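Local coordinates for tetratricopeptide TPR_2 repeat protein (Thermobaculum terrenum, PDB 5DJS) that belongs to glycosyltransferase family 41 of the GT-B clan, joining tetratricopeptide repeats to a two-lobed region that binds uridine-5'-diphosphate, at residues T3-T8 / L36-D41. The protein carries 1 engineered substitution. Sequence-based numbering, arbitrary orientation.
Sequences TRDAAT and LQIAPD
Ile38, near the end of helix 25-38, reaches across to meet Asp5 and Thr8 near the start of helix 5-21, using a different branch for each. The contact is one of van der Waals touches alone and buries 124 Å² in total. The methyl CG2 of Ile38 sits over the flat face of the Asp5 carboxylate, 3.5 Å from OD2 of Asp5 and 3.6 Å from its CG. An acidic side chain here is probably favoured by the helix dipole, while its face accepts the methyl. With CG1 beside the backbone N (chi1 -60°), CG2 of Ile38 stands anti to that nitrogen, and the longer branch is left to carry CD1 to the methyl CG2 of Thr8, 4.3 Å away. A beta-branched residue suits this place because its two arms can touch neighbours one helical turn apart; Ile38 also packs on Ile9 of helix 5-21, as does Ala39.

Between the two segments there is no polar bond. Within residues 3-8, the carbonyl O of Arg4 receives a weak bond from OG1 of Thr8 at 3.4 Å, besides weak backbone bonds from Ala7 N and Thr8 N. Threonine thus serves twice, its hydroxyl turned back to its own helix and its methyl offered to Ile38.

Leu36 meanwhile packs on Ala45, Leu46 and Leu49 of helix 43-56. The arrangement, in which the start of one helix meets the end of the next, is characteristic of an antiparallel helical hairpin, consistent with the helix pairing of tetratricopeptide-type arrays.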
loop_
_atom_site.group_PDB
_atom_site.type_symbol
_atom_site.label_atom_id
_atom_site.label_comp_id
_atom_site.label_asym_id
_atom_site.label_seq_id
_atom_site.Cartn_x
_atom_site.Cartn_y
_atom_site.Cartn_z
ATOM N N THR A 3 36.719 30.797 2.015
ATOM C CA THR A 3 35.775 30.752 0.884
ATOM C C THR A 3 34.303 30.923 1.308
ATOM O O THR A 3 33.894 30.506 2.399
ATOM C CB THR A 3 35.924 29.438 0.083
ATOM O OG1 THR A 3 35.859 28.315 0.974
ATOM C CG2 THR A 3 37.250 29.413 -0.669
ATOM N N ARG A 4 33.518 31.527 0.412
ATOM C CA ARG A 4 32.062 31.678 0.582
ATOM C C ARG A 4 31.249 30.368 0.404
ATOM O O ARG A 4 30.032 30.380 0.610
ATOM C CB ARG A 4 31.522 32.756 -0.381
ATOM C CG ARG A 4 31.783 34.196 0.057
ATOM C CD ARG A 4 31.132 35.214 -0.882
ATOM N NE ARG A 4 32.108 35.962 -1.694
ATOM C CZ ARG A 4 32.592 37.185 -1.431
ATOM N NH1 ARG A 4 32.220 37.877 -0.351
ATOM N NH2 ARG A 4 33.474 37.731 -2.268
ATOM N N ASP A 5 31.913 29.271 0.005
ATOM C CA ASP A 5 31.299 27.934 -0.183
ATOM C C ASP A 5 30.198 27.574 0.815
ATOM O O ASP A 5 29.073 27.278 0.413
ATOM C CB ASP A 5 32.379 26.833 -0.111
ATOM C CG ASP A 5 33.205 26.710 -1.387
ATOM O OD1 ASP A 5 33.015 27.504 -2.333
ATOM O OD2 ASP A 5 34.054 25.797 -1.433
ATOM N N ALA A 6 30.541 27.606 2.106
ATOM C CA ALA A 6 29.627 27.249 3.206
ATOM C C ALA A 6 28.252 27.916 3.115
ATOM O O ALA A 6 27.242 27.283 3.415
ATOM C CB ALA A 6 30.270 27.574 4.550
ATOM N N ALA A 7 28.230 29.185 2.706
ATOM C CA ALA A 7 26.984 29.933 2.480
ATOM C C ALA A 7 26.236 29.430 1.241
ATOM O O ALA A 7 25.013 29.250 1.287
ATOM C CB ALA A 7 27.274 31.424 2.356
ATOM N N THR A 8 26.972 29.217 0.146
ATOM C CA THR A 8 26.406 28.681 -1.107
ATOM C C THR A 8 25.776 27.301 -0.897
ATOM O O THR A 8 24.670 27.043 -1.375
ATOM C CB THR A 8 27.475 28.591 -2.224
ATOM O OG1 THR A 8 28.269 29.782 -2.226
ATOM C CG2 THR A 8 26.834 28.419 -3.606
ATOM N N LEU A 36 27.284 18.589 -4.149
ATOM C CA LEU A 36 28.324 17.561 -4.282
ATOM C C LEU A 36 29.458 17.938 -5.244
ATOM O O LEU A 36 30.556 17.396 -5.116
ATOM C CB LEU A 36 27.713 16.216 -4.690
ATOM C CG LEU A 36 26.699 15.623 -3.703
ATOM C CD1 LEU A 36 26.028 14.405 -4.306
ATOM C CD2 LEU A 36 27.311 15.275 -2.353
ATOM N N GLN A 37 29.199 18.840 -6.197
ATOM C CA GLN A 37 30.266 19.402 -7.044
ATOM C C GLN A 37 31.253 20.225 -6.218
ATOM O O GLN A 37 32.456 20.196 -6.478
ATOM C CB GLN A 37 29.701 20.289 -8.157
ATOM C CG GLN A 37 28.907 19.547 -9.221
ATOM C CD GLN A 37 28.158 20.490 -10.157
ATOM O OE1 GLN A 37 28.599 21.621 -10.403
ATOM N NE2 GLN A 37 27.023 20.034 -10.686
ATOM N N ILE A 38 30.727 20.966 -5.241
ATOM C CA ILE A 38 31.532 21.819 -4.368
ATOM C C ILE A 38 32.141 20.983 -3.247
ATOM O O ILE A 38 33.329 21.111 -2.951
ATOM C CB ILE A 38 30.688 22.961 -3.746
ATOM C CG1 ILE A 38 30.089 23.863 -4.840
ATOM C CG2 ILE A 38 31.534 23.806 -2.792
ATOM C CD1 ILE A 38 28.921 24.716 -4.379
ATOM N N ALA A 39 31.315 20.151 -2.613
ATOM C CA ALA A 39 31.727 19.356 -1.451
ATOM C C ALA A 39 31.171 17.926 -1.547
ATOM O O ALA A 39 30.063 17.661 -1.062
ATOM C CB ALA A 39 31.252 20.032 -0.173
ATOM N N PRO A 40 31.936 16.997 -2.167
ATOM C CA PRO A 40 31.411 15.645 -2.447
ATOM C C PRO A 40 31.254 14.718 -1.225
ATOM O O PRO A 40 30.651 13.656 -1.356
ATOM C CB PRO A 40 32.425 15.070 -3.453
ATOM C CG PRO A 40 33.695 15.787 -3.170
ATOM C CD PRO A 40 33.347 17.132 -2.576
ATOM N N ASP A 41 31.791 15.115 -0.068
ATOM C CA ASP A 41 31.567 14.405 1.199
ATOM C C ASP A 41 30.397 14.984 2.019
ATOM O O ASP A 41 30.253 14.654 3.197
ATOM C CB ASP A 41 32.860 14.394 2.040
ATOM C CG ASP A 41 33.898 13.376 1.540
ATOM O OD1 ASP A 41 33.584 12.521 0.675
ATOM O OD2 ASP A 41 35.049 13.435 2.030
#